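Local coordinates for SnoaL-like domain protein (Mycobacterium hassiacum, PDB 6P44) that probably catalyses the Δ5-to-Δ4 isomerisation of 3-oxosteroids, moving a double bond by proton transfer within a largely apolar pocket, at residues N9-Y14 with H75-Y80; L29-A34 with T101-G106; D33-N38 with S42-G47. The protein carries 1 engineered substitution. All coordinates share one frame; numbering follows the deposited sequence.

Contact 1 of 3, residues N9-Y14 with H75-Y80; sequences NTVHRY and HEVAFY. With DNX (3,4-dinitrophenol), chain H.
Val11 sets one methyl almost exactly over the middle of the Phe79 ring: CG1 of Val11 stands 3.6 Å from the centroid of the Phe79 ring and only 7° off its normal. The result is a CH-pi contact in which all six ring carbons of Phe79 lie at nearly the same distance from that methyl, the shortest being 3.7 Å from Val11 CG1 to Phe79 CZ. Phe79 meets it because CG is turned between the backbone N and the carbonyl carbon (chi1 52°), which raises the ring from the strand toward the helix, while the carbonyl O of Val77 lies at the ring edge, in its plane.

The other branch of Val11 serves the preceding inward-facing residue. Its CG2 comes tip to tip against Val77, 3.9 Å from Val77 CG1, so the two methyls of one valine engage alternate residues of one strand. No hydrogen bond crosses here; helix and strand meet through buried hydrocarbon alone. This is the helix-on-sheet packing of the NTF2-like fold, in which helix 4-20 lies across the concave side of a strongly curved sheet.

One turn farther along the helix, Tyr14 also points toward the strand but carries its hydroxyl beyond it into the pocket. With CG anti to the backbone N (chi1 172°), the ring runs on to the ligand, and Tyr14 OH makes a very short hydrogen bond of 2.5 Å to O1 of 3,4-dinitrophenol; that O1 atom lies in the plane of the Tyr14 ring, at its edge. This bond is consistent with an oxyanion-hole role, as in other ketosteroid isomerases; Tyr55 OH, bonded to the Tyr14 hydroxyl, probably helps position it. On the other face of strand 76-85, Glu76 forms a salt bridge with Lys112 of the second subunit.

Contact 2 of 3, residues L29-A34 with T101-G106; sequences LYADDA and TFNDDG
The side-chain amide of Asn103 is the flat group that meets segment 29-34, and it does so through its nitrogen. The methyl of Ala31 lies roughly on the extension of the CG-ND2 bond, somewhat out of the amide plane, whereas the nearer carboxylate oxygen of Asp33 is displaced to the opposite side of that plane. Ala31 CB approaches Asn103 ND2 to 3.2 Å, a short distance that should be taken as doubtful because Asn103 was modelled in two conformations. Asp33 OD1 is 4.4 Å from Asn103 ND2, too far for a hydrogen bond.

Asn103 brings its amide to this position with CG anti to its own carbonyl carbon (chi1 -78°), pointing from one chain reversal toward the other. Both are type I turns. The first runs from Ala31 to Ala34, closed by Ala34 N to Ala31 O at 3.2 Å, and turns the chain from strand 30-31 into strand 34-37. In the second, Gly106 N bonds to Asn103 O at 3.1 Å, and Gly106 then adopts a left-handed backbone conformation, as in the type I turn with G1 bulge of hairpin loops. This loop joins strands 92-102 and 108-121. The two turns are also linked indirectly, since Leu29 and Ala31 form backbone hydrogen bonds with Ile108 just after the loop, while Asn103 packs on Lys109.

Acidic groups crowd both turns, and some have cationic partners nearby: Asp32 forms a salt bridge with Arg48 and Asp105 with Arg107. Across the contact itself a single methyl and a distant carboxylate face the amide nitrogen. The NH2 end should be weakly attracted to Asp33, but no hydrogen bond to 29-34 fixes the amide, which is consistent with its two modelled conformations.

Contact 3 of 3, residues D33-N38 with S42-G47; sequences DATVEN and SEVHIG. Engineered in segment 33-38: Asn38 (natural residue Asp). With DNX (3,4-dinitrophenol), chain H.
Three backbone hydrogen bonds join 33-38 to 42-47. Gly47 N donates to Ala34 O at 2.8 Å in an almost straight bond (176°); Val36 and His45 exchange a reciprocal pair, with His45 N to Val36 O and Val36 N to His45 O both 2.9 Å. Thr35 and Ile46 form the adjoining non-hydrogen-bonded pair of this antiparallel hairpin.

Toward the loop, water takes over. One molecule accepts from Asn38 N and donates to Glu43 O and to Ser42 OG, which is also hydrogen-bonded to Pro39 O; another bridges Asn38 O and His45 NE2; a third links Glu37 OE2, also held by Gly41 N, to Ser42 O.

Val44 crosses Thr35 and Glu37 obliquely, one methyl to each: CG1, anti to the backbone N (chi1 176°), lies 3.6 Å from Thr35 CB, and CG2 3.6 Å from Glu37 OE1. Turned away from 42-47, the engineered Asn38 (Asp in nature) directs ND2 to within 3.4 Å of C5 of 3,4-dinitrophenol, while OD1 is bonded to Trp115 NE1; the natural aspartate is probably the proton-shuttling base.

Strand 34-37 continues the sheet by pairing with strand 108-121, Val36 and Ala34 pack on Ile51 of helix 48-54, and Gly47 occupies the N-cap position of that helix.

Overall arrangement
Contact 1 is the core of the set, all its touching residues buried, whereas contacts 2 and 3 are partly buried and lie farther from the centre of the chain. Their chemistry follows: hydrocarbon and ring face in contact 1, an amide nitrogen against a methyl between two turns in contact 2, backbone pairing and waters in contact 3. Contacts 1 and 2 touch through neighbouring strands 76-85 and 92-102, with Val77 packing on Phe102. Contacts 2 and 3 share Asp33 and Ala34, and Tyr30 packs on Val36. The centres of contacts 1 and 3 are about 17 Å apart without touching, yet both reach the bound 3,4-dinitrophenol, through Tyr14 and Asn38.

Contact 1 of 3, residues N9-Y14 with H75-Y80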
loop_
_atom_site.group_PDB
_atom_site.type_symbol
_atom_site.label_atom_id
_atom_site.label_comp_id
_atom_site.label_asym_id
_atom_site.label_seq_id
_atom_site.Cartn_x
_atom_site.Cartn_y
_atom_site.Cartn_z
ATOM N N ASN B 9 -1.184 -1.633 -16.638
ATOM C CA ASN B 9 -2.195 -2.162 -17.541
ATOM C C ASN B 9 -2.924 -3.336 -16.909
ATOM O O ASN B 9 -4.142 -3.475 -17.055
ATOM C CB ASN B 9 -1.547 -2.617 -18.847
ATOM C CG ASN B 9 -1.084 -1.456 -19.722
ATOM O OD1 ASN B 9 -1.477 -0.303 -19.525
ATOM N ND2 ASN B 9 -0.241 -1.761 -20.697
ATOM N N THR B 10 -2.184 -4.219 -16.242
ATOM C CA THR B 10 -2.825 -5.368 -15.615
ATOM C C THR B 10 -3.779 -4.940 -14.511
ATOM O O THR B 10 -4.864 -5.515 -14.377
ATOM C CB THR B 10 -1.759 -6.335 -15.110
ATOM O OG1 THR B 10 -0.977 -6.764 -16.239
ATOM C CG2 THR B 10 -2.383 -7.538 -14.381
ATOM N N VAL B 11 -3.395 -3.936 -13.716
ATOM C CA VAL B 11 -4.315 -3.405 -12.715
ATOM C C VAL B 11 -5.595 -2.907 -13.372
ATOM O O VAL B 11 -6.697 -3.145 -12.870
ATOM C CB VAL B 11 -3.649 -2.323 -11.847
ATOM C CG1 VAL B 11 -4.689 -1.633 -10.981
ATOM C CG2 VAL B 11 -2.557 -2.945 -10.974
ATOM N N HIS B 12 -5.477 -2.190 -14.489
ATOM C CA HIS B 12 -6.689 -1.716 -15.148
ATOM C C HIS B 12 -7.559 -2.875 -15.631
ATOM O O HIS B 12 -8.791 -2.797 -15.558
ATOM C CB HIS B 12 -6.345 -0.751 -16.273
ATOM C CG HIS B 12 -6.044 0.628 -15.791
ATOM N ND1 HIS B 12 -6.998 1.619 -15.724
ATOM C CD2 HIS B 12 -4.891 1.187 -15.355
ATOM C CE1 HIS B 12 -6.446 2.727 -15.266
ATOM N NE2 HIS B 12 -5.169 2.493 -15.033
ATOM N N ARG B 13 -6.962 -3.972 -16.074
ATOM C CA ARG B 13 -7.817 -5.075 -16.489
ATOM C C ARG B 13 -8.434 -5.781 -15.291
ATOM O O ARG B 13 -9.570 -6.263 -15.377
ATOM C CB ARG B 13 -7.049 -6.033 -17.372
ATOM C CG ARG B 13 -6.689 -5.393 -18.680
ATOM C CD ARG B 13 -6.299 -6.433 -19.676
ATOM N NE ARG B 13 -5.299 -7.350 -19.136
ATOM C CZ ARG B 13 -4.018 -7.048 -18.964
ATOM N NH1 ARG B 13 -3.568 -5.844 -19.281
ATOM N NH2 ARG B 13 -3.185 -7.950 -18.461
ATOM N N TYR B 14 -7.717 -5.834 -14.166
ATOM C CA TYR B 14 -8.317 -6.333 -12.938
ATOM C C TYR B 14 -9.563 -5.533 -12.597
ATOM O O TYR B 14 -10.627 -6.097 -12.323
ATOM C CB TYR B 14 -7.275 -6.240 -11.815
ATOM C CG TYR B 14 -7.825 -6.546 -10.454
ATOM C CD1 TYR B 14 -8.110 -7.842 -10.090
ATOM C CD2 TYR B 14 -8.068 -5.541 -9.532
ATOM C CE1 TYR B 14 -8.625 -8.142 -8.855
ATOM C CE2 TYR B 14 -8.584 -5.833 -8.277
ATOM C CZ TYR B 14 -8.851 -7.144 -7.941
ATOM O OH TYR B 14 -9.371 -7.478 -6.706
ATOM N N HIS B 75 8.439 -3.798 -9.278
ATOM C CA HIS B 75 7.541 -4.911 -9.567
ATOM C C HIS B 75 6.182 -4.747 -8.900
ATOM O O HIS B 75 5.415 -5.719 -8.810
ATOM C CB HIS B 75 8.189 -6.236 -9.153
ATOM C CG HIS B 75 9.528 -6.455 -9.775
ATOM N ND1 HIS B 75 9.694 -6.677 -11.126
ATOM C CD2 HIS B 75 10.772 -6.450 -9.240
ATOM C CE1 HIS B 75 10.979 -6.816 -11.394
ATOM N NE2 HIS B 75 11.655 -6.678 -10.268
ATOM N N GLU B 76 5.867 -3.536 -8.435
ATOM C CA GLU B 76 4.693 -3.296 -7.614
ATOM C C GLU B 76 3.799 -2.224 -8.232
ATOM O O GLU B 76 4.244 -1.370 -8.996
ATOM C CB GLU B 76 5.083 -2.867 -6.193
ATOM C CG GLU B 76 6.178 -3.718 -5.556
ATOM C CD GLU B 76 6.153 -3.709 -4.040
ATOM O OE1 GLU B 76 5.117 -3.334 -3.440
ATOM O OE2 GLU B 76 7.179 -4.093 -3.456
ATOM N N VAL B 77 2.533 -2.241 -7.827
ATOM C CA VAL B 77 1.624 -1.136 -8.108
ATOM C C VAL B 77 0.813 -0.867 -6.847
ATOM O O VAL B 77 0.164 -1.778 -6.321
ATOM C CB VAL B 77 0.668 -1.427 -9.278
ATOM C CG1 VAL B 77 -0.196 -0.195 -9.541
ATOM C CG2 VAL B 77 1.419 -1.822 -10.546
ATOM N N ALA B 78 0.860 0.366 -6.358
ATOM C CA ALA B 78 -0.012 0.825 -5.283
ATOM C C ALA B 78 -1.062 1.716 -5.904
ATOM O O ALA B 78 -0.733 2.583 -6.719
ATOM C CB ALA B 78 0.749 1.612 -4.221
ATOM N N PHE B 79 -2.322 1.494 -5.549
ATOM C CA PHE B 79 -3.401 2.268 -6.146
ATOM C C PHE B 79 -4.491 2.551 -5.134
ATOM O O PHE B 79 -4.815 1.707 -4.297
ATOM C CB PHE B 79 -3.956 1.661 -7.446
ATOM C CG PHE B 79 -4.359 0.201 -7.381
ATOM C CD1 PHE B 79 -3.422 -0.823 -7.280
ATOM C CD2 PHE B 79 -5.693 -0.145 -7.492
ATOM C CE1 PHE B 79 -3.824 -2.166 -7.283
ATOM C CE2 PHE B 79 -6.088 -1.482 -7.472
ATOM C CZ PHE B 79 -5.155 -2.476 -7.384
ATOM N N TYR B 80 -5.014 3.769 -5.203
ATOM C CA TYR B 80 -6.096 4.235 -4.349
ATOM C C TYR B 80 -7.297 4.421 -5.267
ATOM O O TYR B 80 -7.193 5.106 -6.294
ATOM C CB TYR B 80 -5.663 5.552 -3.699
ATOM C CG TYR B 80 -6.614 6.176 -2.707
ATOM C CD1 TYR B 80 -7.448 5.413 -1.901
ATOM C CD2 TYR B 80 -6.675 7.556 -2.578
ATOM C CE1 TYR B 80 -8.307 6.016 -0.992
ATOM C CE2 TYR B 80 -7.530 8.154 -1.678
ATOM C CZ TYR B 80 -8.342 7.385 -0.888
ATOM O OH TYR B 80 -9.205 7.992 0.013
HETATM C C1 DNX H . -10.679 -5.758 -4.222
HETATM C C2 DNX H . -11.770 -6.469 -4.699
HETATM C C3 DNX H . -12.908 -6.538 -3.927
HETATM N N3 DNX H . -14.020 -7.323 -4.465
HETATM C C4 DNX H . -12.977 -5.901 -2.697
HETATM N N4 DNX H . -14.164 -5.966 -1.847
HETATM C C5 DNX H . -11.891 -5.183 -2.231
HETATM C C6 DNX H . -10.738 -5.115 -2.993
HETATM O O1 DNX H . -9.551 -5.699 -4.980
HETATM O O31 DNX H . -14.046 -8.520 -4.234
HETATM O O32 DNX H . -14.858 -6.750 -5.146
HETATM O O41 DNX H . -14.005 -6.038 -0.640
HETATM O O42 DNX H . -15.262 -5.931 -2.382
#

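Contact 2 of 3, residues L29-A34 with T101-G106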
loop_
_atom_site.group_PDB
_atom_site.type_symbol
_atom_site.label_atom_id
_atom_site.label_comp_id
_atom_site.label_asym_id
_atom_site.label_seq_id
_atom_site.Cartn_x
_atom_site.Cartn_y
_atom_site.Cartn_z
ATOM N N LEU B 29 -5.600 -13.498 -14.115
ATOM C CA LEU B 29 -4.535 -12.515 -13.963
ATOM C C LEU B 29 -3.526 -12.913 -12.898
ATOM O O LEU B 29 -2.402 -12.395 -12.897
ATOM C CB LEU B 29 -5.115 -11.148 -13.590
ATOM C CG LEU B 29 -6.045 -10.520 -14.622
ATOM C CD1 LEU B 29 -6.528 -9.190 -14.102
ATOM C CD2 LEU B 29 -5.334 -10.338 -15.960
ATOM N N TYR B 30 -3.910 -13.790 -11.981
ATOM C CA TYR B 30 -3.058 -14.163 -10.867
ATOM C C TYR B 30 -2.164 -15.337 -11.237
ATOM O O TYR B 30 -2.527 -16.192 -12.048
ATOM C CB TYR B 30 -3.906 -14.548 -9.663
ATOM C CG TYR B 30 -4.485 -13.370 -8.899
ATOM C CD1 TYR B 30 -3.763 -12.790 -7.870
ATOM C CD2 TYR B 30 -5.753 -12.876 -9.177
ATOM C CE1 TYR B 30 -4.280 -11.753 -7.125
ATOM C CE2 TYR B 30 -6.290 -11.827 -8.425
ATOM C CZ TYR B 30 -5.534 -11.263 -7.408
ATOM O OH TYR B 30 -5.998 -10.228 -6.629
ATOM N N ALA B 31 -0.981 -15.356 -10.624
ATOM C CA ALA B 31 -0.048 -16.465 -10.735
ATOM C C ALA B 31 -0.609 -17.719 -10.069
ATOM O O ALA B 31 -1.491 -17.658 -9.207
ATOM C CB ALA B 31 1.274 -16.081 -10.071
ATOM N N ASP B 32 -0.065 -18.874 -10.462
ATOM C CA ASP B 32 -0.547 -20.145 -9.924
ATOM C C ASP B 32 -0.435 -20.196 -8.403
ATOM O O ASP B 32 -1.294 -20.788 -7.735
ATOM C CB ASP B 32 0.249 -21.316 -10.512
ATOM C CG ASP B 32 0.002 -21.545 -12.009
ATOM O OD1 ASP B 32 -0.938 -20.973 -12.601
ATOM O OD2 ASP B 32 0.783 -22.322 -12.590
ATOM N N ASP B 33 0.626 -19.610 -7.841
ATOM C CA ASP B 33 0.896 -19.617 -6.402
ATOM C C ASP B 33 0.715 -18.234 -5.771
ATOM O O ASP B 33 1.347 -17.906 -4.756
ATOM C CB ASP B 33 2.307 -20.136 -6.135
ATOM C CG ASP B 33 3.393 -19.282 -6.778
ATOM O OD1 ASP B 33 3.097 -18.420 -7.637
ATOM O OD2 ASP B 33 4.570 -19.482 -6.408
ATOM N N ALA B 34 -0.150 -17.426 -6.362
ATOM C CA ALA B 34 -0.368 -16.076 -5.881
ATOM C C ALA B 34 -1.052 -16.096 -4.523
ATOM O O ALA B 34 -1.669 -17.086 -4.121
ATOM C CB ALA B 34 -1.261 -15.319 -6.866
ATOM N N THR B 101 1.822 -6.974 -6.361
ATOM C CA THR B 101 3.158 -7.239 -6.860
ATOM C C THR B 101 3.058 -8.277 -7.960
ATOM O O THR B 101 2.084 -9.028 -8.038
ATOM C CB THR B 101 4.121 -7.712 -5.761
ATOM O OG1 THR B 101 3.802 -9.052 -5.378
ATOM C CG2 THR B 101 4.067 -6.795 -4.541
ATOM N N PHE B 102 4.067 -8.284 -8.830
ATOM C CA PHE B 102 3.994 -9.003 -10.096
ATOM C C PHE B 102 5.222 -9.877 -10.292
ATOM O O PHE B 102 6.334 -9.495 -9.922
ATOM C CB PHE B 102 3.868 -7.973 -11.246
ATOM C CG PHE B 102 2.605 -7.193 -11.155
ATOM C CD1 PHE B 102 2.516 -6.113 -10.286
ATOM C CD2 PHE B 102 1.472 -7.591 -11.853
ATOM C CE1 PHE B 102 1.343 -5.427 -10.139
ATOM C CE2 PHE B 102 0.289 -6.894 -11.728
ATOM C CZ PHE B 102 0.212 -5.834 -10.841
ATOM N N ASN B 103 4.990 -11.051 -10.880
ATOM C CA ASN B 103 6.040 -11.990 -11.231
ATOM C C ASN B 103 6.747 -11.546 -12.509
ATOM O O ASN B 103 6.392 -10.544 -13.141
ATOM C CB ASN B 103 5.460 -13.392 -11.405
ATOM C CG ASN B 103 5.195 -14.060 -10.098
ATOM O OD1 ASN B 103 5.862 -13.778 -9.107
ATOM N ND2 ASN B 103 4.219 -14.949 -10.076
ATOM N N ASP B 104 7.763 -12.314 -12.901
ATOM C CA ASP B 104 8.513 -11.972 -14.103
ATOM C C ASP B 104 7.638 -12.014 -15.349
ATOM O O ASP B 104 7.885 -11.261 -16.302
ATOM C CB ASP B 104 9.703 -12.921 -14.266
ATOM C CG ASP B 104 10.787 -12.682 -13.233
ATOM O OD1 ASP B 104 10.792 -11.601 -12.604
ATOM O OD2 ASP B 104 11.651 -13.569 -13.069
ATOM N N ASP B 105 6.631 -12.890 -15.376
ATOM C CA ASP B 105 5.735 -13.026 -16.520
ATOM C C ASP B 105 4.555 -12.061 -16.472
ATOM O O ASP B 105 3.644 -12.162 -17.303
ATOM C CB ASP B 105 5.222 -14.467 -16.642
ATOM C CG ASP B 105 4.220 -14.844 -15.557
ATOM O OD1 ASP B 105 3.918 -14.017 -14.666
ATOM O OD2 ASP B 105 3.730 -15.996 -15.598
ATOM N N GLY B 106 4.536 -11.148 -15.512
ATOM C CA GLY B 106 3.512 -10.135 -15.469
ATOM C C GLY B 106 2.248 -10.538 -14.752
ATOM O O GLY B 106 1.353 -9.704 -14.604
#

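Contact 3 of 3, residues D33-N38 with S42-G47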
loop_
_atom_site.group_PDB
_atom_site.type_symbol
_atom_site.label_atom_id
_atom_site.label_comp_id
_atom_site.label_asym_id
_atom_site.label_seq_id
_atom_site.Cartn_x
_atom_site.Cartn_y
_atom_site.Cartn_z
ATOM N N ASP B 33 0.626 -19.610 -7.841
ATOM C CA ASP B 33 0.896 -19.617 -6.402
ATOM C C ASP B 33 0.715 -18.234 -5.771
ATOM O O ASP B 33 1.347 -17.906 -4.756
ATOM C CB ASP B 33 2.307 -20.136 -6.135
ATOM C CG ASP B 33 3.393 -19.282 -6.778
ATOM O OD1 ASP B 33 3.097 -18.420 -7.637
ATOM O OD2 ASP B 33 4.570 -19.482 -6.408
ATOM N N ALA B 34 -0.150 -17.426 -6.362
ATOM C CA ALA B 34 -0.368 -16.076 -5.881
ATOM C C ALA B 34 -1.052 -16.096 -4.523
ATOM O O ALA B 34 -1.669 -17.086 -4.121
ATOM C CB ALA B 34 -1.261 -15.319 -6.866
ATOM N N THR B 35 -0.957 -14.970 -3.829
ATOM C CA THR B 35 -1.652 -14.761 -2.572
ATOM C C THR B 35 -2.583 -13.560 -2.666
ATOM O O THR B 35 -2.278 -12.561 -3.322
ATOM C CB THR B 35 -0.656 -14.538 -1.424
ATOM O OG1 THR B 35 0.187 -13.408 -1.710
ATOM C CG2 THR B 35 0.209 -15.770 -1.231
ATOM N N VAL B 36 -3.718 -13.654 -1.976
ATOM C CA VAL B 36 -4.657 -12.543 -1.835
ATOM C C VAL B 36 -4.954 -12.383 -0.357
ATOM O O VAL B 36 -5.374 -13.340 0.308
ATOM C CB VAL B 36 -5.963 -12.770 -2.617
ATOM C CG1 VAL B 36 -7.011 -11.713 -2.232
ATOM C CG2 VAL B 36 -5.695 -12.734 -4.113
ATOM N N GLU B 37 -4.761 -11.171 0.153
ATOM C CA GLU B 37 -5.083 -10.829 1.535
ATOM C C GLU B 37 -6.057 -9.658 1.472
ATOM O O GLU B 37 -5.652 -8.512 1.247
ATOM C CB GLU B 37 -3.812 -10.517 2.317
ATOM C CG GLU B 37 -4.009 -10.449 3.796
ATOM C CD GLU B 37 -2.714 -10.175 4.568
ATOM O OE1 GLU B 37 -1.624 -10.475 4.047
ATOM O OE2 GLU B 37 -2.787 -9.672 5.707
ATOM N N ASN B 38 -7.349 -9.955 1.635
ATOM C CA ASN B 38 -8.407 -8.962 1.473
ATOM C C ASN B 38 -9.478 -9.199 2.533
ATOM O O ASN B 38 -10.286 -10.129 2.392
ATOM C CB ASN B 38 -9.041 -9.047 0.087
ATOM C CG ASN B 38 -10.122 -8.026 -0.093
ATOM O OD1 ASN B 38 -10.203 -7.079 0.674
ATOM N ND2 ASN B 38 -10.961 -8.204 -1.106
ATOM N N SER B 42 -6.682 -10.497 7.546
ATOM C CA SER B 42 -7.455 -11.729 7.450
ATOM C C SER B 42 -6.605 -12.841 6.835
ATOM O O SER B 42 -5.549 -12.598 6.243
ATOM C CB SER B 42 -8.734 -11.525 6.633
ATOM O OG SER B 42 -8.464 -11.203 5.274
ATOM N N GLU B 43 -7.072 -14.078 6.998
ATOM C CA GLU B 43 -6.313 -15.219 6.513
ATOM C C GLU B 43 -6.083 -15.122 5.008
ATOM O O GLU B 43 -7.013 -14.894 4.229
ATOM C CB GLU B 43 -7.011 -16.533 6.861
ATOM C CG GLU B 43 -6.101 -17.713 6.574
ATOM C CD GLU B 43 -6.710 -19.068 6.863
ATOM O OE1 GLU B 43 -7.797 -19.148 7.468
ATOM O OE2 GLU B 43 -6.065 -20.073 6.483
ATOM N N VAL B 44 -4.830 -15.330 4.603
ATOM C CA VAL B 44 -4.436 -15.221 3.202
ATOM C C VAL B 44 -5.004 -16.379 2.383
ATOM O O VAL B 44 -4.999 -17.539 2.823
ATOM C CB VAL B 44 -2.898 -15.193 3.107
ATOM C CG1 VAL B 44 -2.439 -15.167 1.654
ATOM C CG2 VAL B 44 -2.320 -13.987 3.818
ATOM N N HIS B 45 -5.451 -16.070 1.162
ATOM C CA HIS B 45 -5.917 -17.065 0.199
ATOM C C HIS B 45 -4.749 -17.376 -0.733
ATOM O O HIS B 45 -4.174 -16.464 -1.337
ATOM C CB HIS B 45 -7.065 -16.478 -0.615
ATOM C CG HIS B 45 -8.173 -15.951 0.236
ATOM N ND1 HIS B 45 -9.087 -16.771 0.861
ATOM C CD2 HIS B 45 -8.467 -14.689 0.628
ATOM C CE1 HIS B 45 -9.908 -16.033 1.587
ATOM N NE2 HIS B 45 -9.552 -14.768 1.466
ATOM N N ILE B 46 -4.375 -18.648 -0.824
ATOM C CA ILE B 46 -3.148 -19.054 -1.499
ATOM C C ILE B 46 -3.486 -19.940 -2.693
ATOM O O ILE B 46 -4.148 -20.980 -2.546
ATOM C CB ILE B 46 -2.205 -19.793 -0.530
ATOM C CG1 ILE B 46 -1.850 -18.904 0.666
ATOM C CG2 ILE B 46 -0.934 -20.235 -1.259
ATOM C CD1 ILE B 46 -1.096 -19.641 1.815
ATOM N N GLY B 47 -2.992 -19.553 -3.864
ATOM C CA GLY B 47 -3.131 -20.341 -5.085
ATOM C C GLY B 47 -4.353 -19.955 -5.896
ATOM O O GLY B 47 -5.353 -19.467 -5.377
HETATM C C1 DNX H . -10.679 -5.758 -4.222
HETATM C C2 DNX H . -11.770 -6.469 -4.699
HETATM C C3 DNX H . -12.908 -6.538 -3.927
HETATM N N3 DNX H . -14.020 -7.323 -4.465
HETATM C C4 DNX H . -12.977 -5.901 -2.697
HETATM N N4 DNX H . -14.164 -5.966 -1.847
HETATM C C5 DNX H . -11.891 -5.183 -2.231
HETATM C C6 DNX H . -10.738 -5.115 -2.993
HETATM O O1 DNX H . -9.551 -5.699 -4.980
HETATM O O31 DNX H . -14.046 -8.520 -4.234
HETATM O O32 DNX H . -14.858 -6.750 -5.146
HETATM O O41 DNX H . -14.005 -6.038 -0.640
HETATM O O42 DNX H . -15.262 -5.931 -2.382
HETATM O O HOH W 1 -3.075 -11.809 7.469
HETATM O O HOH W 2 -7.696 -12.495 2.948
HETATM O O HOH W 3 -10.826 -12.804 3.003
#